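Local coordinates for protein erythrocyte binding antigen 140 (Plasmodium falciparum, PDB 4GF2) that probably binds a receptor on the surface of the host red blood cell through its Duffy-binding-like region during erythrocyte invasion, at residues I21-R26 and I180-E185; P37-Q42 and C87-N92; T231-L236 and N263-F268; N238-K241 and V247-N250. The protein carries 3 engineered substitutions. All coordinates share one frame; numbering follows the deposited sequence.

Contact 1: I21-R26 and I180-E185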
# COMPACT_ATOMS: atom_id res chain seq x y z
N ILE A 21 -5.22 -1.47 -26.48
CA ILE A 21 -6.38 -2.34 -26.30
C ILE A 21 -6.96 -2.12 -24.90
O ILE A 21 -6.31 -2.43 -23.90
CB ILE A 21 -5.99 -3.82 -26.47
CG1 ILE A 21 -5.40 -4.06 -27.87
CG2 ILE A 21 -7.21 -4.71 -26.28
CD1 ILE A 21 -4.84 -5.46 -28.07
N LYS A 22 -8.17 -1.59 -24.84
CA LYS A 22 -8.80 -1.29 -23.55
C LYS A 22 -10.28 -1.65 -23.55
O LYS A 22 -10.91 -1.78 -24.60
CB LYS A 22 -8.62 0.19 -23.20
CG LYS A 22 -9.23 1.13 -24.21
CD LYS A 22 -8.78 2.57 -24.01
CE LYS A 22 -9.50 3.24 -22.86
NZ LYS A 22 -9.13 4.68 -22.74
N TRP A 23 -10.84 -1.81 -22.35
CA TRP A 23 -12.26 -2.10 -22.19
C TRP A 23 -12.90 -1.07 -21.28
O TRP A 23 -12.44 -0.84 -20.16
CB TRP A 23 -12.46 -3.51 -21.64
CG TRP A 23 -12.18 -4.59 -22.64
CD1 TRP A 23 -10.96 -4.98 -23.11
CD2 TRP A 23 -13.15 -5.41 -23.31
NE1 TRP A 23 -11.10 -5.99 -24.03
CE2 TRP A 23 -12.44 -6.28 -24.17
CE3 TRP A 23 -14.54 -5.49 -23.27
CZ2 TRP A 23 -13.07 -7.22 -24.98
CZ3 TRP A 23 -15.17 -6.43 -24.07
CH2 TRP A 23 -14.44 -7.28 -24.92
N ILE A 24 -13.96 -0.44 -21.77
CA ILE A 24 -14.58 0.65 -21.04
C ILE A 24 -15.93 0.22 -20.49
O ILE A 24 -16.82 -0.20 -21.23
CB ILE A 24 -14.76 1.89 -21.93
CG1 ILE A 24 -13.39 2.34 -22.46
CG2 ILE A 24 -15.40 3.02 -21.16
CD1 ILE A 24 -13.37 2.59 -23.95
N CYS A 25 -16.08 0.31 -19.18
CA CYS A 25 -17.31 -0.09 -18.51
C CYS A 25 -18.16 1.13 -18.17
O CYS A 25 -17.66 2.11 -17.61
CB CYS A 25 -16.99 -0.89 -17.26
SG CYS A 25 -16.06 -2.41 -17.60
N ARG A 26 -19.43 1.06 -18.53
CA ARG A 26 -20.40 2.10 -18.22
C ARG A 26 -21.74 1.44 -17.90
O ARG A 26 -21.94 0.27 -18.22
CB ARG A 26 -20.58 3.05 -19.40
CG ARG A 26 -19.29 3.65 -19.94
CD ARG A 26 -19.57 4.56 -21.13
NE ARG A 26 -20.12 3.84 -22.27
CZ ARG A 26 -19.41 3.36 -23.29
NH1 ARG A 26 -18.09 3.52 -23.34
NH2 ARG A 26 -20.02 2.72 -24.28
N ILE A 180 -16.36 -12.11 -24.45
CA ILE A 180 -15.65 -12.79 -23.37
C ILE A 180 -14.36 -13.42 -23.91
O ILE A 180 -13.29 -13.27 -23.31
CB ILE A 180 -16.54 -13.86 -22.71
CG1 ILE A 180 -17.56 -13.18 -21.79
CG2 ILE A 180 -15.71 -14.84 -21.90
CD1 ILE A 180 -18.50 -14.13 -21.07
N LYS A 181 -14.46 -14.10 -25.04
CA LYS A 181 -13.30 -14.74 -25.66
C LYS A 181 -12.22 -13.72 -25.99
O LYS A 181 -11.04 -13.93 -25.71
CB LYS A 181 -13.71 -15.48 -26.93
CG LYS A 181 -14.33 -16.85 -26.71
CD LYS A 181 -15.26 -17.20 -27.86
CE LYS A 181 -15.27 -18.68 -28.16
NZ LYS A 181 -16.16 -18.97 -29.32
N GLU A 182 -12.64 -12.61 -26.61
CA GLU A 182 -11.71 -11.56 -27.00
C GLU A 182 -11.05 -10.98 -25.75
O GLU A 182 -9.83 -10.85 -25.69
CB GLU A 182 -12.43 -10.45 -27.78
CG GLU A 182 -11.50 -9.31 -28.23
CD GLU A 182 -12.23 -8.18 -28.93
OE1 GLU A 182 -13.48 -8.19 -28.96
OE2 GLU A 182 -11.55 -7.27 -29.46
N TRP A 183 -11.87 -10.66 -24.76
CA TRP A 183 -11.38 -10.08 -23.52
C TRP A 183 -10.37 -11.01 -22.85
O TRP A 183 -9.32 -10.57 -22.37
CB TRP A 183 -12.53 -9.80 -22.56
CG TRP A 183 -12.07 -9.18 -21.29
CD1 TRP A 183 -12.04 -7.85 -20.98
CD2 TRP A 183 -11.56 -9.87 -20.14
NE1 TRP A 183 -11.54 -7.67 -19.72
CE2 TRP A 183 -11.24 -8.89 -19.18
CE3 TRP A 183 -11.34 -11.21 -19.83
CZ2 TRP A 183 -10.71 -9.21 -17.93
CZ3 TRP A 183 -10.81 -11.53 -18.60
CH2 TRP A 183 -10.50 -10.54 -17.66
N ASN A 184 -10.69 -12.30 -22.82
CA ASN A 184 -9.80 -13.29 -22.24
C ASN A 184 -8.43 -13.26 -22.91
O ASN A 184 -7.40 -13.30 -22.23
CB ASN A 184 -10.40 -14.69 -22.36
CG ASN A 184 -9.55 -15.75 -21.68
OD1 ASN A 184 -8.88 -15.49 -20.68
ND2 ASN A 184 -9.57 -16.96 -22.23
N GLU A 185 -8.41 -13.18 -24.23
CA GLU A 185 -7.16 -13.11 -24.98
C GLU A 185 -6.42 -11.80 -24.71
O GLU A 185 -5.22 -11.80 -24.48
CB GLU A 185 -7.42 -13.28 -26.48
CG GLU A 185 -7.84 -14.69 -26.88
CD GLU A 185 -8.27 -14.79 -28.33
OE1 GLU A 185 -8.84 -13.81 -28.86
OE2 GLU A 185 -8.05 -15.85 -28.95
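W183 turns the edge of its indole onto one face of W23, a T-shaped (edge-to-face) pair whose planes meet at 75° and whose five-membered rings lie 4.6 Å apart between centroids. The leading atom is W183 CD1, 3.6 Å from W23 CD2 and displaced toward the rim of the W23 ring system. Behind it, W183 CB stands 4.0 Å from the centroid of the W23 six-membered ring and adds a CH-pi contact. In W183, CG anti to the backbone N (chi1 -179°) carries the indole off helix 175-202 toward W23, and the turn about CB-CG (chi2 96°) puts CD1 in front. W23 has CG anti to the carbonyl carbon, and its ring reaches the helix broadside. Its strand belongs to the small antiparallel hairpin, crosslinked by C25-C35, that packs on helix 175-202 in the first Duffy-binding-like region. E182 fills in beside the pair on an extended chain, its OE1 4.1 Å from W23 CZ2 at an oblique approach; that carboxylate is claimed by a salt bridge to R39. Tryptophan suits both places because each ring offers broad apolar surface and one N-H. The chemistry implies that dispersion and the ring quadrupoles join hairpin to helix, while hydrogen bonds from W23 NE1 to N186 OD1 and from W183 NE1 to Q232 OE1 help to fix each indole's rotation and satisfy buried donors.

Contact 2: P37-Q42 and C87-N92; sequences PDRKIQ and CNELRN
R39 spans the gap between helix 38-41 and helix 83-101, and its side chain makes all the contacts of this pair of segments. Short of the guanidinium, R39 CD lies 4.0 Å from E89 CB, and R39 CD is 3.9 Å from E89 O; the two side chains run past each other in opposite directions. Farther out, N92 CB sits over a face of the guanidinium, 3.8 Å from R39 CZ, with the N92 side chain crossing at about a right angle. N92 O is also over a face, 3.4 Å from R39 NH1, but the angle is too poor for a hydrogen bond. CG anti to the backbone N (chi1 179°) and a bend at chi3 (46°) carry the group there.

The N-H groups are held from farther out. R39 NH2 forms a salt bridge with D96 as well as the one with E182, R39 NH1 bonds to S93 OG, and E89 turns its own carboxylate to K77 and N78. Two carboxylates round one buried guanidinium probably keep it charged, and arginine suits the place because its flat group can take packing on a face while donating at its rim. P37 sits at the N-cap of the short helix and its O accepts from I41 N; the rigid ring suits a residue leaving a strand for a helix. D38 N bonds to K22 O. Such a buried ionic junction between helices fits the largely helical, disulfide-braced Duffy-binding-like domain, in which C87 of helix 83-101 is bonded to C166.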
# COMPACT_ATOMS: atom_id res chain seq x y z
N PRO A 37 -15.42 -3.19 -25.74
CA PRO A 37 -14.04 -3.02 -26.21
C PRO A 37 -13.89 -1.77 -27.07
O PRO A 37 -14.80 -1.43 -27.82
CB PRO A 37 -13.81 -4.28 -27.05
CG PRO A 37 -15.16 -4.66 -27.54
CD PRO A 37 -16.13 -4.24 -26.47
N ASP A 38 -12.76 -1.09 -26.95
CA ASP A 38 -12.53 0.12 -27.72
C ASP A 38 -12.62 -0.19 -29.22
O ASP A 38 -13.00 0.66 -30.02
CB ASP A 38 -11.16 0.71 -27.38
CG ASP A 38 -11.09 2.20 -27.65
OD1 ASP A 38 -12.15 2.86 -27.61
OD2 ASP A 38 -9.98 2.72 -27.88
N ARG A 39 -12.29 -1.43 -29.59
CA ARG A 39 -12.39 -1.84 -30.98
C ARG A 39 -13.82 -1.65 -31.48
O ARG A 39 -14.03 -1.21 -32.61
CB ARG A 39 -11.95 -3.29 -31.16
CG ARG A 39 -12.06 -3.78 -32.61
CD ARG A 39 -12.03 -5.30 -32.70
NE ARG A 39 -12.91 -5.91 -31.73
CZ ARG A 39 -14.24 -5.95 -31.82
NH1 ARG A 39 -14.86 -5.40 -32.85
NH2 ARG A 39 -14.95 -6.53 -30.86
N LYS A 40 -14.79 -1.98 -30.64
CA LYS A 40 -16.20 -1.82 -30.98
C LYS A 40 -16.60 -0.35 -30.99
O LYS A 40 -17.35 0.10 -31.85
CB LYS A 40 -17.08 -2.60 -30.00
CG LYS A 40 -18.58 -2.37 -30.19
CD LYS A 40 -19.02 -2.81 -31.58
CE LYS A 40 -20.54 -2.84 -31.72
NZ LYS A 40 -21.14 -1.48 -31.64
N ILE A 41 -16.10 0.41 -30.02
CA ILE A 41 -16.37 1.84 -29.95
C ILE A 41 -15.97 2.54 -31.24
O ILE A 41 -16.65 3.46 -31.70
CB ILE A 41 -15.66 2.48 -28.74
CG1 ILE A 41 -16.33 2.03 -27.45
CG2 ILE A 41 -15.71 4.01 -28.83
CD1 ILE A 41 -15.55 2.39 -26.21
N GLN A 42 -14.87 2.09 -31.84
CA GLN A 42 -14.33 2.75 -33.03
C GLN A 42 -14.68 2.03 -34.33
O GLN A 42 -14.14 2.37 -35.39
CB GLN A 42 -12.81 2.89 -32.92
CG GLN A 42 -12.37 3.82 -31.80
CD GLN A 42 -10.96 4.34 -32.02
OE1 GLN A 42 -9.98 3.60 -31.90
NE2 GLN A 42 -10.85 5.62 -32.35
N CYS A 87 -5.62 -10.60 -37.20
CA CYS A 87 -6.54 -11.66 -37.61
C CYS A 87 -7.79 -11.67 -36.73
O CYS A 87 -8.91 -11.64 -37.23
CB CYS A 87 -5.86 -13.02 -37.54
SG CYS A 87 -7.00 -14.42 -37.69
N ASN A 88 -7.59 -11.73 -35.42
CA ASN A 88 -8.71 -11.79 -34.49
C ASN A 88 -9.59 -10.55 -34.51
O ASN A 88 -10.81 -10.64 -34.36
CB ASN A 88 -8.19 -12.04 -33.07
CG ASN A 88 -7.54 -13.40 -32.93
OD1 ASN A 88 -7.78 -14.30 -33.73
ND2 ASN A 88 -6.69 -13.55 -31.93
N GLU A 89 -8.98 -9.39 -34.72
CA GLU A 89 -9.74 -8.14 -34.71
C GLU A 89 -10.57 -7.99 -35.99
O GLU A 89 -11.67 -7.45 -35.96
CB GLU A 89 -8.81 -6.95 -34.48
CG GLU A 89 -8.15 -6.98 -33.10
CD GLU A 89 -7.39 -5.71 -32.74
OE1 GLU A 89 -7.50 -4.71 -33.48
OE2 GLU A 89 -6.70 -5.71 -31.70
N LEU A 90 -10.05 -8.50 -37.11
CA LEU A 90 -10.83 -8.56 -38.34
C LEU A 90 -12.11 -9.34 -38.08
O LEU A 90 -13.21 -8.88 -38.38
CB LEU A 90 -10.06 -9.26 -39.46
CG LEU A 90 -9.12 -8.42 -40.32
CD1 LEU A 90 -8.35 -9.33 -41.25
CD2 LEU A 90 -9.87 -7.36 -41.12
N ARG A 91 -11.94 -10.52 -37.50
CA ARG A 91 -13.05 -11.43 -37.28
C ARG A 91 -14.03 -10.85 -36.27
O ARG A 91 -15.24 -10.87 -36.48
CB ARG A 91 -12.52 -12.79 -36.78
CG ARG A 91 -11.51 -13.43 -37.74
CD ARG A 91 -10.86 -14.67 -37.13
NE ARG A 91 -11.81 -15.76 -36.97
CZ ARG A 91 -12.21 -16.56 -37.96
NH1 ARG A 91 -11.74 -16.39 -39.20
NH2 ARG A 91 -13.08 -17.52 -37.72
N ASN A 92 -13.50 -10.31 -35.18
CA ASN A 92 -14.35 -9.80 -34.11
C ASN A 92 -15.11 -8.55 -34.53
O ASN A 92 -16.22 -8.31 -34.06
CB ASN A 92 -13.54 -9.53 -32.86
CG ASN A 92 -13.09 -10.81 -32.20
OD1 ASN A 92 -13.62 -11.88 -32.48
ND2 ASN A 92 -12.11 -10.71 -31.31

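Contact 3: T231-L236 and N263-F268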
# COMPACT_ATOMS: atom_id res chain seq x y z
N THR A 231 -12.80 -6.73 -12.04
CA THR A 231 -14.11 -6.10 -12.06
C THR A 231 -14.72 -6.26 -13.46
O THR A 231 -15.91 -6.51 -13.60
CB THR A 231 -14.06 -4.60 -11.66
OG1 THR A 231 -13.38 -3.85 -12.68
CG2 THR A 231 -13.34 -4.42 -10.33
N GLN A 232 -13.88 -6.13 -14.48
CA GLN A 232 -14.33 -6.26 -15.86
C GLN A 232 -14.91 -7.64 -16.12
O GLN A 232 -16.02 -7.77 -16.65
CB GLN A 232 -13.18 -5.99 -16.84
CG GLN A 232 -12.86 -4.51 -17.03
CD GLN A 232 -11.72 -4.28 -18.01
OE1 GLN A 232 -11.09 -5.23 -18.49
NE2 GLN A 232 -11.45 -3.02 -18.31
N MET A 233 -14.18 -8.68 -15.72
CA MET A 233 -14.63 -10.04 -15.98
C MET A 233 -15.91 -10.33 -15.20
O MET A 233 -16.78 -11.04 -15.70
CB MET A 233 -13.54 -11.06 -15.63
CG MET A 233 -13.69 -12.37 -16.39
SD MET A 233 -12.49 -13.63 -15.91
CE MET A 233 -13.09 -14.07 -14.29
N GLU A 234 -16.02 -9.79 -14.00
CA GLU A 234 -17.24 -9.96 -13.22
C GLU A 234 -18.44 -9.49 -14.03
O GLU A 234 -19.40 -10.23 -14.21
CB GLU A 234 -17.16 -9.19 -11.90
CG GLU A 234 -16.25 -9.83 -10.86
CD GLU A 234 -16.06 -8.97 -9.63
OE1 GLU A 234 -16.80 -7.97 -9.49
OE2 GLU A 234 -15.18 -9.28 -8.81
N VAL A 235 -18.37 -8.27 -14.54
CA VAL A 235 -19.43 -7.73 -15.37
C VAL A 235 -19.76 -8.68 -16.52
O VAL A 235 -20.89 -9.13 -16.66
CB VAL A 235 -19.04 -6.36 -15.96
CG1 VAL A 235 -19.97 -5.98 -17.11
CG2 VAL A 235 -19.05 -5.30 -14.88
N LEU A 236 -18.75 -8.97 -17.33
CA LEU A 236 -18.93 -9.80 -18.51
C LEU A 236 -19.50 -11.17 -18.14
O LEU A 236 -20.36 -11.70 -18.85
CB LEU A 236 -17.60 -9.97 -19.24
CG LEU A 236 -17.00 -8.70 -19.84
CD1 LEU A 236 -15.60 -8.95 -20.41
CD2 LEU A 236 -17.92 -8.14 -20.92
N ASN A 263 -9.94 -22.20 -11.31
CA ASN A 263 -11.20 -22.75 -10.81
C ASN A 263 -12.39 -21.81 -11.01
O ASN A 263 -13.51 -22.26 -11.25
CB ASN A 263 -11.07 -23.09 -9.33
CG ASN A 263 -9.91 -24.03 -9.05
OD1 ASN A 263 -9.59 -24.89 -9.87
ND2 ASN A 263 -9.28 -23.87 -7.90
N ASP A 264 -12.14 -20.51 -10.92
CA ASP A 264 -13.20 -19.50 -11.01
C ASP A 264 -12.60 -18.10 -10.91
O ASP A 264 -11.39 -17.95 -10.73
CB ASP A 264 -14.23 -19.71 -9.91
CG ASP A 264 -13.59 -19.87 -8.54
OD1 ASP A 264 -12.53 -19.25 -8.30
OD2 ASP A 264 -14.15 -20.62 -7.71
N LEU A 265 -13.44 -17.08 -11.03
CA LEU A 265 -12.98 -15.69 -10.97
C LEU A 265 -11.92 -15.51 -9.89
O LEU A 265 -10.80 -15.09 -10.18
CB LEU A 265 -14.15 -14.74 -10.70
CG LEU A 265 -15.21 -14.63 -11.79
CD1 LEU A 265 -16.51 -15.30 -11.35
CD2 LEU A 265 -15.45 -13.18 -12.16
N ASP A 266 -12.29 -15.82 -8.65
CA ASP A 266 -11.38 -15.64 -7.52
C ASP A 266 -10.02 -16.27 -7.82
O ASP A 266 -9.00 -15.58 -7.81
CB ASP A 266 -11.99 -16.26 -6.26
CG ASP A 266 -11.16 -15.98 -5.02
OD1 ASP A 266 -10.36 -15.02 -5.04
OD2 ASP A 266 -11.32 -16.71 -4.02
N ASP A 267 -10.01 -17.57 -8.08
CA ASP A 267 -8.77 -18.29 -8.35
C ASP A 267 -8.09 -17.77 -9.61
O ASP A 267 -6.88 -17.92 -9.79
CB ASP A 267 -9.05 -19.79 -8.49
CG ASP A 267 -7.78 -20.60 -8.69
OD1 ASP A 267 -6.73 -20.23 -8.12
OD2 ASP A 267 -7.84 -21.61 -9.43
N PHE A 268 -8.88 -17.14 -10.48
CA PHE A 268 -8.36 -16.60 -11.73
C PHE A 268 -7.47 -15.39 -11.45
O PHE A 268 -6.51 -15.14 -12.17
CB PHE A 268 -9.53 -16.20 -12.64
CG PHE A 268 -9.16 -16.05 -14.08
CD1 PHE A 268 -9.06 -17.15 -14.91
CD2 PHE A 268 -8.91 -14.80 -14.62
CE1 PHE A 268 -8.73 -17.02 -16.24
CE2 PHE A 268 -8.58 -14.65 -15.95
CZ PHE A 268 -8.49 -15.76 -16.77
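M233 sets its sulfur over one face of the F268 ring, a Met-aromatic contact that packs the long helix 213-242 against the short helix 265-269. M233 SD is 4.3 Å from the ring centroid and 27° off the ring normal, so it sits over the face but not quite centrally, and the side chains cross at about a right angle. Methionine suits this place because its polarisable sulfur can meet a pi face while its flexible chain adapts to the neighbours.

The apolar contacts centre on L265. A bend at chi3 (72°) turns M233 CE from the sulfur toward L265, where it comes within a tight 3.3 Å of L265 CD2. From the next residue of the long helix, E234 CG lies 3.7 Å from L265 CD2, an aliphatic use of a residue with a charged end. F257 of helix 252-259 touches both M233 and L265, and F187 meets the F268 ring.

Polar bonds lie within 263-268 and shape the start of its helix. D267 returns its carboxylate to the backbone before the helix, D267 OD2 accepting from N263 N at 2.9 Å. D264 is the N-cap: D264 OD1 accepts from D267 N at 3.0 Å, nearly straight at 173°.

Contact 4: N238-K241 and V247-N250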
# COMPACT_ATOMS: atom_id res chain seq x y z
N ASN A 238 -21.26 -12.01 -15.47
CA ASN A 238 -22.63 -11.90 -14.99
C ASN A 238 -23.58 -11.68 -16.15
O ASN A 238 -24.68 -12.22 -16.17
CB ASN A 238 -22.75 -10.75 -13.99
CG ASN A 238 -21.91 -10.96 -12.74
OD1 ASN A 238 -21.52 -12.09 -12.43
ND2 ASN A 238 -21.63 -9.88 -12.02
N LEU A 239 -23.14 -10.89 -17.13
CA LEU A 239 -23.94 -10.64 -18.32
C LEU A 239 -24.18 -11.93 -19.10
O LEU A 239 -25.22 -12.09 -19.75
CB LEU A 239 -23.27 -9.60 -19.21
CG LEU A 239 -23.30 -8.17 -18.66
CD1 LEU A 239 -22.44 -7.26 -19.50
CD2 LEU A 239 -24.73 -7.64 -18.59
N TYR A 240 -23.22 -12.85 -19.04
CA TYR A 240 -23.39 -14.14 -19.69
C TYR A 240 -24.54 -14.89 -19.05
O TYR A 240 -25.51 -15.25 -19.72
CB TYR A 240 -22.11 -14.97 -19.60
CG TYR A 240 -22.21 -16.29 -20.32
CD1 TYR A 240 -22.14 -16.34 -21.71
CD2 TYR A 240 -22.38 -17.47 -19.63
CE1 TYR A 240 -22.23 -17.55 -22.38
CE2 TYR A 240 -22.47 -18.68 -20.29
CZ TYR A 240 -22.40 -18.71 -21.66
OH TYR A 240 -22.49 -19.91 -22.32
N LYS A 241 -24.44 -15.13 -17.74
CA LYS A 241 -25.49 -15.82 -17.01
C LYS A 241 -26.84 -15.17 -17.25
O LYS A 241 -27.83 -15.85 -17.53
CB LYS A 241 -25.17 -15.83 -15.51
CG LYS A 241 -23.99 -16.71 -15.13
CD LYS A 241 -23.52 -16.43 -13.71
CE LYS A 241 -22.37 -17.34 -13.31
NZ LYS A 241 -21.71 -16.90 -12.05
N VAL A 247 -27.84 -19.06 -16.07
CA VAL A 247 -27.14 -20.34 -16.09
C VAL A 247 -25.89 -20.27 -16.96
O VAL A 247 -25.87 -19.60 -17.99
CB VAL A 247 -28.06 -21.46 -16.62
CG1 VAL A 247 -27.28 -22.76 -16.78
CG2 VAL A 247 -29.24 -21.65 -15.70
N ASP A 248 -24.84 -20.98 -16.54
CA ASP A 248 -23.63 -21.10 -17.33
C ASP A 248 -23.86 -22.07 -18.48
O ASP A 248 -23.29 -23.17 -18.51
CB ASP A 248 -22.47 -21.60 -16.46
CG ASP A 248 -21.12 -21.51 -17.16
OD1 ASP A 248 -21.09 -21.13 -18.35
OD2 ASP A 248 -20.10 -21.82 -16.53
N LYS A 249 -24.71 -21.68 -19.43
CA LYS A 249 -25.06 -22.53 -20.56
C LYS A 249 -23.82 -23.19 -21.17
O LYS A 249 -22.89 -22.51 -21.59
CB LYS A 249 -25.81 -21.71 -21.62
CG LYS A 249 -26.29 -22.51 -22.82
CD LYS A 249 -27.44 -23.43 -22.45
CE LYS A 249 -27.99 -24.15 -23.67
NZ LYS A 249 -29.15 -25.02 -23.32
N ASN A 250 -23.82 -24.52 -21.18
CA ASN A 250 -22.77 -25.29 -21.84
C ASN A 250 -21.38 -25.10 -21.23
O ASN A 250 -20.37 -25.24 -21.91
CB ASN A 250 -22.72 -24.96 -23.33
CG ASN A 250 -24.02 -25.28 -24.03
OD1 ASN A 250 -25.02 -25.62 -23.40
ND2 ASN A 250 -24.01 -25.19 -25.36
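The phenol ring of Y240 stacks with F252, while at its edge, close to the ring plane, lies K249 O. The D248 carboxylate stands almost perpendicular to the ring, with planes 89° apart, and D248 OD1 approaches Y240 CE2 obliquely to 3.4 Å. D248 is the centre of an inverse gamma turn, closed by a weak bond from K249 N to V247 O of 2.8 Å, and the turn is consistent with placing K249 O at the tyrosine.

The arrangement joins the end of helix 213-242 to the loop leading into helix 252-259. Tyrosine suits the helix position because it gives a flat aromatic ring to pack on I176 and I180 of helix 175-202, ending in a hydroxyl that can hold the loop. With CG anti to the backbone N (chi1 -177°), the ring lies across toward the turn. Aspartate suits the turn because both carboxylate oxygens find backbone N-H groups at the start of the next helix, OD1 that of L253 and OD2 that of N254. Nearby the backbones run close, with K241 CA 4.9 Å from V247 CA. The one hydrogen bond across the contact is that from Y240 OH to K249 O, 2.7 Å long, lying in the carbonyl plane on a lone pair of the oxygen.

Overall arrangement
All four contacts lie in the N-terminal part of the chain, on the same side of its centre. Contact 2 is nested within the loop closed by contact 1; contact 3 follows, with contact 4 nested inside it. Contacts 1 and 2, centres about 10 Å apart, touch through W23 on P37. Contact 1 also touches contact 3, centres about 12 Å apart, where helices 175-202 and 213-242 pack, and contact 4 through I180 on Y240. Contacts 3 and 4, centres about 13 Å apart, share helix 213-242. Helix 175-202 ties hairpin and later helices into one packed unit, with contact 4 at its surface, helping to build the first Duffy-binding-like region of a probable receptor-binding protein.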